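Local coordinates for protein ornithine cyclodeaminase (Methanococcus maripaludis S2, PDB 3C2Q) that converts L-ornithine to L-proline with release of ammonia, using NAD(+) as cofactor, at residues 52-57 with 61-66. Residues are numbered along the deposited sequence; the frame is centred on the assembly and turned at random.
Sequences AVIVVY and KRAETK
In the beta hairpin of strands 53-57 and 62-66, Tyr-57 lies diagonally over the second strand, its ring reaching Arg-62, Glu-64 and Lys-66. The Arg-62 guanidinium stacks over one face of the ring, CZ 4.0 Å from the ring centroid and the planes 29° apart, a cation-pi contact. With chi1 at 67°, CG of Arg-62 is tucked between its own N and C, and the extended chain carries the guanidinium back over the Tyr-57 ring; NE forms a salt bridge with Glu-60. Tyr-57 OH donates to Glu-64 OE2 at 3.2 Å, coming from above the carboxylate plane. Arg-62 NH1 reaches Glu-64 OE2 at 3.4 Å, a salt bridge whose hydrogen bond is weak. Beneath this cluster the antiparallel ladder runs through the hydrogen-bonded pairs Val-53/Lys-66, Val-55/Glu-64 and Tyr-57/Arg-62; near the turn a G1 beta bulge sets Lys-61 and Arg-62 opposite the single residue Tyr-57, and the bond from Arg-62 N to Tyr-57 O is weak. Lys-66 passes Val-55, its CD 3.8 Å from Val-55 CG2, and brings its CE to the edge of the Tyr-57 ring, 3.2 Å from Tyr-57 OH, while NZ pairs with Asp-75. A leucine in place of Tyr-57 would probably leave the arginine without its stacking surface and Glu-64 without the hydroxyl donor. On the other face, Ala-63 CB meets Val-56 CG2 at 4.0 Å; Ala-63 and Ile-54 also touch Val-45 of adjacent strand 41-46.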
# COMPACT_ATOMS: atom_id res chain seq x y z
N ALA B 52 -30.42 -3.68 3.96
CA ALA B 52 -31.73 -3.10 3.76
C ALA B 52 -32.80 -4.05 4.35
O ALA B 52 -32.49 -5.05 5.01
CB ALA B 52 -31.98 -2.82 2.28
N VAL B 53 -34.07 -3.71 4.15
CA VAL B 53 -35.11 -4.57 4.73
C VAL B 53 -36.02 -5.13 3.65
O VAL B 53 -36.07 -4.64 2.51
CB VAL B 53 -35.95 -3.86 5.86
CG1 VAL B 53 -35.06 -3.40 6.98
CG2 VAL B 53 -36.72 -2.73 5.30
N ILE B 54 -36.78 -6.15 4.01
CA ILE B 54 -37.69 -6.70 3.05
C ILE B 54 -39.12 -6.28 3.41
O ILE B 54 -39.61 -6.57 4.52
CB ILE B 54 -37.52 -8.22 2.96
CG1 ILE B 54 -36.11 -8.51 2.38
CG2 ILE B 54 -38.66 -8.86 2.12
CD1 ILE B 54 -35.80 -9.99 2.18
N VAL B 55 -39.76 -5.59 2.48
CA VAL B 55 -41.13 -5.11 2.68
C VAL B 55 -42.01 -6.02 1.81
O VAL B 55 -41.73 -6.22 0.63
CB VAL B 55 -41.25 -3.61 2.33
CG1 VAL B 55 -42.72 -3.13 2.26
CG2 VAL B 55 -40.45 -2.78 3.35
N VAL B 56 -43.03 -6.59 2.43
CA VAL B 56 -43.96 -7.52 1.77
C VAL B 56 -45.34 -6.85 1.57
O VAL B 56 -45.83 -6.11 2.44
CB VAL B 56 -44.09 -8.82 2.59
CG1 VAL B 56 -44.99 -9.84 1.90
CG2 VAL B 56 -42.70 -9.43 2.85
N TYR B 57 -45.91 -7.09 0.39
CA TYR B 57 -47.25 -6.65 0.02
C TYR B 57 -48.05 -7.94 -0.23
O TYR B 57 -48.15 -8.39 -1.35
CB TYR B 57 -47.17 -5.82 -1.25
CG TYR B 57 -46.16 -4.69 -1.15
CD1 TYR B 57 -46.47 -3.52 -0.45
CD2 TYR B 57 -44.89 -4.79 -1.73
CE1 TYR B 57 -45.55 -2.48 -0.34
CE2 TYR B 57 -43.96 -3.75 -1.63
CZ TYR B 57 -44.30 -2.61 -0.93
OH TYR B 57 -43.40 -1.57 -0.82
N LYS B 61 -48.99 -10.18 -3.80
CA LYS B 61 -48.03 -11.29 -3.96
C LYS B 61 -46.67 -10.77 -4.50
O LYS B 61 -46.11 -11.29 -5.47
CB LYS B 61 -48.59 -12.41 -4.85
CG LYS B 61 -49.84 -13.05 -4.26
CD LYS B 61 -50.52 -13.94 -5.26
CE LYS B 61 -51.58 -14.77 -4.53
NZ LYS B 61 -51.86 -16.04 -5.26
N ARG B 62 -46.18 -9.72 -3.86
CA ARG B 62 -44.86 -9.18 -4.16
C ARG B 62 -44.14 -8.72 -2.90
O ARG B 62 -44.76 -8.56 -1.84
CB ARG B 62 -44.93 -8.08 -5.24
CG ARG B 62 -45.63 -6.81 -4.84
CD ARG B 62 -45.59 -5.79 -5.98
NE ARG B 62 -46.23 -4.54 -5.58
CZ ARG B 62 -45.60 -3.49 -5.03
NH1 ARG B 62 -44.28 -3.51 -4.85
NH2 ARG B 62 -46.30 -2.42 -4.68
N ALA B 63 -42.82 -8.56 -3.01
CA ALA B 63 -42.00 -8.04 -1.93
C ALA B 63 -40.83 -7.31 -2.58
O ALA B 63 -40.46 -7.61 -3.72
CB ALA B 63 -41.52 -9.16 -0.99
N GLU B 64 -40.30 -6.31 -1.88
CA GLU B 64 -39.16 -5.57 -2.40
C GLU B 64 -38.16 -5.24 -1.27
O GLU B 64 -38.51 -5.24 -0.07
CB GLU B 64 -39.61 -4.33 -3.17
CG GLU B 64 -40.14 -3.23 -2.31
CD GLU B 64 -40.46 -2.01 -3.15
OE1 GLU B 64 -39.52 -1.27 -3.56
OE2 GLU B 64 -41.65 -1.81 -3.43
N THR B 65 -36.93 -4.99 -1.68
CA THR B 65 -35.84 -4.65 -0.78
C THR B 65 -35.83 -3.13 -0.70
O THR B 65 -35.53 -2.45 -1.71
CB THR B 65 -34.46 -5.14 -1.33
OG1 THR B 65 -34.50 -6.53 -1.63
CG2 THR B 65 -33.32 -4.88 -0.31
N LYS B 66 -36.15 -2.59 0.48
CA LYS B 66 -36.20 -1.16 0.73
C LYS B 66 -35.12 -0.75 1.73
O LYS B 66 -34.93 -1.39 2.75
CB LYS B 66 -37.55 -0.73 1.35
CG LYS B 66 -38.75 -0.72 0.42
CD LYS B 66 -39.80 0.17 1.09
CE LYS B 66 -41.11 0.29 0.31
NZ LYS B 66 -42.04 1.25 1.06